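Local coordinates for protein glycosyl hyrolase, family 3 (Deinococcus radiodurans, PDB 3TEV) that probably hydrolyses O-glycosidic bonds in carbohydrate substrates, at residues A[36-40]-A[67-71]; A[161-165]-A[215-219]. All coordinates share one frame; numbering follows the deposited sequence.

Contact 1 of 2, residues A[36-40]-A[67-71]; sequences AAYLR and LREVM
V70 meets three residues of helix 33-42 at once, its CG1 methyl lying 3.7 Å from A36 O and 4.0 Å from L39 CB. This is helix-helix packing on the outside of a TIM-barrel-like fold, between the helices that follow strands 22-24 and 46-49. CG1 stands anti to the backbone N of V70 (chi1 178°), which sends that methyl to the seam between A36 and L39. The second methyl, CG2, lies 4.2 Å from A36 CB, and R40 NH2 passes across it. One turn back, L67 adds a purely apolar touch: its CD2 and L39 CD1 are 3.7 Å apart, branch against branch. L39 and L67 are both buried, and the packing becomes more polar toward the surface, where the exposed R40 reaches over V70. The R40 chain bends at chi3 (-90°), and its guanidinium lays one face beside the C-terminal end of helix 57-71. V70 O lies over that face, displaced toward the rim of the group, and the carbonyl of E69 approaches obliquely. Such carbonyls would probably favour the positive charge. In the second shell, L39 also rests on I24 and I44, L67 on L26, and V70 on L31, so helix 33-42 meets strand 22-24 through L39, while helix 57-71 packs on neighbouring loop residues. The short helix segments run at 42° to each other with their axes 9.8 Å apart, and R40 NH2 approaches V70 CA to 3.7 Å.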
loop_
_atom_site.group_PDB
_atom_site.type_symbol
_atom_site.label_atom_id
_atom_site.label_comp_id
_atom_site.label_asym_id
_atom_site.label_seq_id
_atom_site.Cartn_x
_atom_site.Cartn_y
_atom_site.Cartn_z
ATOM N N ALA A 36 6.822 -11.256 -19.063
ATOM C CA ALA A 36 7.587 -12.242 -18.305
ATOM C C ALA A 36 9.088 -11.929 -18.380
ATOM O O ALA A 36 9.775 -11.949 -17.356
ATOM C CB ALA A 36 7.315 -13.643 -18.823
ATOM N N ALA A 37 9.581 -11.647 -19.589
ATOM C CA ALA A 37 11.001 -11.362 -19.796
ATOM C C ALA A 37 11.394 -10.121 -18.979
ATOM O O ALA A 37 12.429 -10.082 -18.338
ATOM C CB ALA A 37 11.307 -11.144 -21.306
ATOM N N TYR A 38 10.516 -9.130 -18.977
ATOM C CA TYR A 38 10.745 -7.885 -18.262
ATOM C C TYR A 38 10.765 -8.049 -16.720
ATOM O O TYR A 38 11.673 -7.546 -16.062
ATOM C CB TYR A 38 9.668 -6.907 -18.717
ATOM C CG TYR A 38 9.599 -5.612 -17.978
ATOM C CD1 TYR A 38 10.440 -4.550 -18.322
ATOM C CD2 TYR A 38 8.651 -5.420 -16.968
ATOM C CE1 TYR A 38 10.372 -3.347 -17.664
ATOM C CE2 TYR A 38 8.568 -4.202 -16.295
ATOM C CZ TYR A 38 9.432 -3.175 -16.664
ATOM O OH TYR A 38 9.354 -1.972 -16.030
ATOM N N LEU A 39 9.781 -8.751 -16.150
ATOM C CA LEU A 39 9.818 -9.058 -14.719
ATOM C C LEU A 39 11.117 -9.768 -14.312
ATOM O O LEU A 39 11.749 -9.434 -13.305
ATOM C CB LEU A 39 8.629 -9.931 -14.319
ATOM C CG LEU A 39 7.243 -9.283 -14.405
ATOM C CD1 LEU A 39 6.125 -10.339 -14.417
ATOM C CD2 LEU A 39 7.041 -8.256 -13.284
ATOM N N ARG A 40 11.512 -10.748 -15.116
ATOM C CA ARG A 40 12.666 -11.555 -14.819
ATOM C C ARG A 40 13.934 -10.702 -14.955
ATOM O O ARG A 40 14.781 -10.688 -14.065
ATOM C CB ARG A 40 12.674 -12.742 -15.773
ATOM C CG ARG A 40 13.267 -13.977 -15.210
ATOM C CD ARG A 40 13.247 -15.123 -16.247
ATOM N NE ARG A 40 12.041 -15.961 -16.218
ATOM C CZ ARG A 40 11.782 -16.854 -15.259
ATOM N NH1 ARG A 40 12.612 -16.994 -14.222
ATOM N NH2 ARG A 40 10.683 -17.593 -15.318
ATOM N N LEU A 67 2.621 -15.604 -12.526
ATOM C CA LEU A 67 3.411 -14.562 -11.872
ATOM C C LEU A 67 4.270 -15.152 -10.782
ATOM O O LEU A 67 5.412 -14.751 -10.607
ATOM C CB LEU A 67 2.515 -13.485 -11.276
ATOM C CG LEU A 67 1.923 -12.523 -12.293
ATOM C CD1 LEU A 67 0.667 -11.773 -11.701
ATOM C CD2 LEU A 67 3.017 -11.572 -12.783
ATOM N N ARG A 68 3.717 -16.115 -10.057
ATOM C CA ARG A 68 4.465 -16.771 -9.025
ATOM C C ARG A 68 5.627 -17.579 -9.613
ATOM O O ARG A 68 6.702 -17.637 -9.016
ATOM C CB ARG A 68 3.550 -17.665 -8.170
ATOM C CG ARG A 68 4.307 -18.651 -7.283
ATOM C CD ARG A 68 5.188 -17.933 -6.240
ATOM N NE ARG A 68 5.876 -18.897 -5.384
ATOM C CZ ARG A 68 6.989 -19.548 -5.723
ATOM N NH1 ARG A 68 7.561 -19.356 -6.913
ATOM N NH2 ARG A 68 7.532 -20.405 -4.862
ATOM N N GLU A 69 5.410 -18.194 -10.774
ATOM C CA GLU A 69 6.452 -18.981 -11.421
ATOM C C GLU A 69 7.600 -18.084 -11.896
ATOM O O GLU A 69 8.764 -18.407 -11.692
ATOM C CB GLU A 69 5.875 -19.809 -12.573
ATOM C CG GLU A 69 6.927 -20.486 -13.455
ATOM C CD GLU A 69 7.723 -21.554 -12.724
ATOM O OE1 GLU A 69 7.216 -22.096 -11.712
ATOM O OE2 GLU A 69 8.854 -21.864 -13.162
ATOM N N VAL A 70 7.261 -16.943 -12.491
ATOM C CA VAL A 70 8.259 -16.002 -12.991
ATOM C C VAL A 70 8.992 -15.285 -11.853
ATOM O O VAL A 70 10.201 -15.194 -11.877
ATOM C CB VAL A 70 7.614 -14.988 -13.975
ATOM C CG1 VAL A 70 8.635 -13.946 -14.485
ATOM C CG2 VAL A 70 6.997 -15.735 -15.146
HETATM N N MSE A 71 8.262 -14.802 -10.849
HETATM C CA MSE A 71 8.843 -13.964 -9.798
HETATM C C MSE A 71 9.503 -14.729 -8.634
HETATM O O MSE A 71 10.334 -14.166 -7.919
HETATM C CB MSE A 71 7.789 -12.988 -9.258
HETATM C CG MSE A 71 7.174 -12.071 -10.334
HETATM SE SE MSE A 71 5.614 -11.082 -9.667
HETATM C CE MSE A 71 6.596 -9.731 -8.808
#

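Contact 2 of 2, residues A[161-165]-A[215-219]; sequences GRAAL and LLPET
L215 lays its CD2 methyl over the centre of one face of the R162 guanidinium, 3.8 Å from CZ, while its CD1 methyl presses on the helix backbone at G161 and R162. CG anti to the carbonyl carbon (chi1 -60°) sends the two methyls toward helix 154-169, CD1 to the backbone and CD2 to the guanidinium. CD1 comes within 3.6 Å of R162 N and 3.7 Å of G161 C, an approach made close by the missing side chain of G161, since a beta carbon there would point at this methyl. L165, one turn on, packs its CD1 methyl against CD1 of L215 at 3.9 Å and against OG1 of T219 at 3.6 Å. Its CD2 faces the carbonyl oxygen of E218. L215, E218 and T219, at the two ends of the 3-10 turn 216-218, thus meet the side of helix 154-169, just before strand 221-224 of the TIM-barrel-like domain. The turn is tightened by L215 O, which accepts from E218 N and from T219 OG1, the two donors reaching it from opposite faces of its carbonyl plane. The hydroxyl bond is short, at 2.6 Å, and its donor stands 60° out of that plane. Beyond the apolar patch R162 bends at chi3 and swings NH1 toward OE1 of E218. This salt bridge is long, 3.9 Å, with the guanidinium and carboxylate planes 65° apart. Around the contact, R162 also touches Q107, L165 packs on P132 and P175, and T219 O accepts a hydrogen bond from Y255 OH. Apolar packing therefore does most of the joining, and the distant opposite charges, set at the more exposed margin, probably add a modest electrostatic attraction.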
loop_
_atom_site.group_PDB
_atom_site.type_symbol
_atom_site.label_atom_id
_atom_site.label_comp_id
_atom_site.label_asym_id
_atom_site.label_seq_id
_atom_site.Cartn_x
_atom_site.Cartn_y
_atom_site.Cartn_z
ATOM N N GLY A 161 -11.936 -1.966 11.419
ATOM C CA GLY A 161 -10.595 -2.130 10.856
ATOM C C GLY A 161 -9.917 -3.371 11.414
ATOM O O GLY A 161 -9.299 -4.131 10.676
ATOM N N ARG A 162 -10.052 -3.578 12.719
ATOM C CA ARG A 162 -9.475 -4.747 13.409
ATOM C C ARG A 162 -10.018 -6.046 12.814
ATOM O O ARG A 162 -9.260 -7.004 12.562
ATOM C CB ARG A 162 -9.779 -4.705 14.922
ATOM C CG ARG A 162 -9.031 -5.778 15.746
ATOM C CD ARG A 162 -9.387 -5.812 17.244
ATOM N NE ARG A 162 -9.429 -4.482 17.865
ATOM C CZ ARG A 162 -8.396 -3.850 18.431
ATOM N NH1 ARG A 162 -7.179 -4.410 18.468
ATOM N NH2 ARG A 162 -8.581 -2.639 18.960
ATOM N N ALA A 163 -11.328 -6.060 12.585
ATOM C CA ALA A 163 -12.016 -7.232 12.033
ATOM C C ALA A 163 -11.538 -7.547 10.614
ATOM O O ALA A 163 -11.311 -8.703 10.267
ATOM C CB ALA A 163 -13.526 -7.010 12.051
ATOM N N ALA A 164 -11.389 -6.502 9.802
ATOM C CA ALA A 164 -10.932 -6.639 8.417
ATOM C C ALA A 164 -9.509 -7.185 8.344
ATOM O O ALA A 164 -9.216 -8.076 7.530
ATOM C CB ALA A 164 -11.037 -5.305 7.700
ATOM N N LEU A 165 -8.632 -6.657 9.202
ATOM C CA LEU A 165 -7.247 -7.136 9.290
ATOM C C LEU A 165 -7.207 -8.611 9.682
ATOM O O LEU A 165 -6.495 -9.401 9.051
ATOM C CB LEU A 165 -6.441 -6.316 10.299
ATOM C CG LEU A 165 -6.176 -4.840 10.002
ATOM C CD1 LEU A 165 -5.812 -4.129 11.297
ATOM C CD2 LEU A 165 -5.065 -4.635 8.957
ATOM N N LEU A 215 -4.123 -0.008 15.811
ATOM C CA LEU A 215 -4.099 -1.272 15.062
ATOM C C LEU A 215 -2.711 -1.731 14.598
ATOM O O LEU A 215 -2.593 -2.728 13.887
ATOM C CB LEU A 215 -5.098 -1.225 13.886
ATOM C CG LEU A 215 -6.592 -1.003 14.250
ATOM C CD1 LEU A 215 -7.504 -1.065 13.018
ATOM C CD2 LEU A 215 -7.113 -1.958 15.341
ATOM N N LEU A 216 -1.666 -1.010 15.000
ATOM C CA LEU A 216 -0.293 -1.317 14.557
ATOM C C LEU A 216 0.174 -2.757 14.711
ATOM O O LEU A 216 0.682 -3.328 13.747
ATOM C CB LEU A 216 0.725 -0.435 15.264
ATOM C CG LEU A 216 1.017 0.949 14.728
ATOM C CD1 LEU A 216 2.253 1.427 15.467
ATOM C CD2 LEU A 216 1.219 0.948 13.208
ATOM N N PRO A 217 0.024 -3.346 15.920
ATOM C CA PRO A 217 0.531 -4.724 16.056
ATOM C C PRO A 217 -0.196 -5.755 15.167
ATOM O O PRO A 217 0.314 -6.861 14.990
ATOM C CB PRO A 217 0.332 -5.061 17.555
ATOM C CG PRO A 217 -0.148 -3.788 18.227
ATOM C CD PRO A 217 -0.671 -2.875 17.138
ATOM N N GLU A 218 -1.360 -5.397 14.627
ATOM C CA GLU A 218 -2.127 -6.272 13.742
ATOM C C GLU A 218 -1.984 -5.893 12.265
ATOM O O GLU A 218 -2.586 -6.531 11.404
ATOM C CB GLU A 218 -3.624 -6.226 14.097
ATOM C CG GLU A 218 -4.044 -7.103 15.272
ATOM C CD GLU A 218 -3.745 -6.458 16.610
ATOM O OE1 GLU A 218 -3.759 -5.201 16.675
ATOM O OE2 GLU A 218 -3.490 -7.206 17.590
ATOM N N THR A 219 -1.216 -4.843 11.979
ATOM C CA THR A 219 -1.095 -4.314 10.623
ATOM C C THR A 219 0.273 -4.646 9.994
ATOM O O THR A 219 1.266 -4.004 10.303
ATOM C CB THR A 219 -1.337 -2.776 10.621
ATOM O OG1 THR A 219 -2.563 -2.482 11.304
ATOM C CG2 THR A 219 -1.412 -2.232 9.209
#

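In the fold
From the N terminus, strand 22-24 leads to helix 33-42, and contact 1 closes the loop of chain that runs through strand 46-49 to the last turn of helix 57-71. It joins two successive helices on the outside of the barrel. Contact 2 opens much later, on helix 154-169, and closes after strand 174-180 and helices 201-206 and 210-215, in the turn just before strand 221-224. The two are in series, neither nested nor crossed. The centres of contact 1 and contact 2 lie about 31 Å apart, and the nearest atoms of contact 1 and contact 2 about 20 Å apart. They tie separate sectors of the same TIM-barrel-like domain, contact 2 lying nearer the centre of the chain.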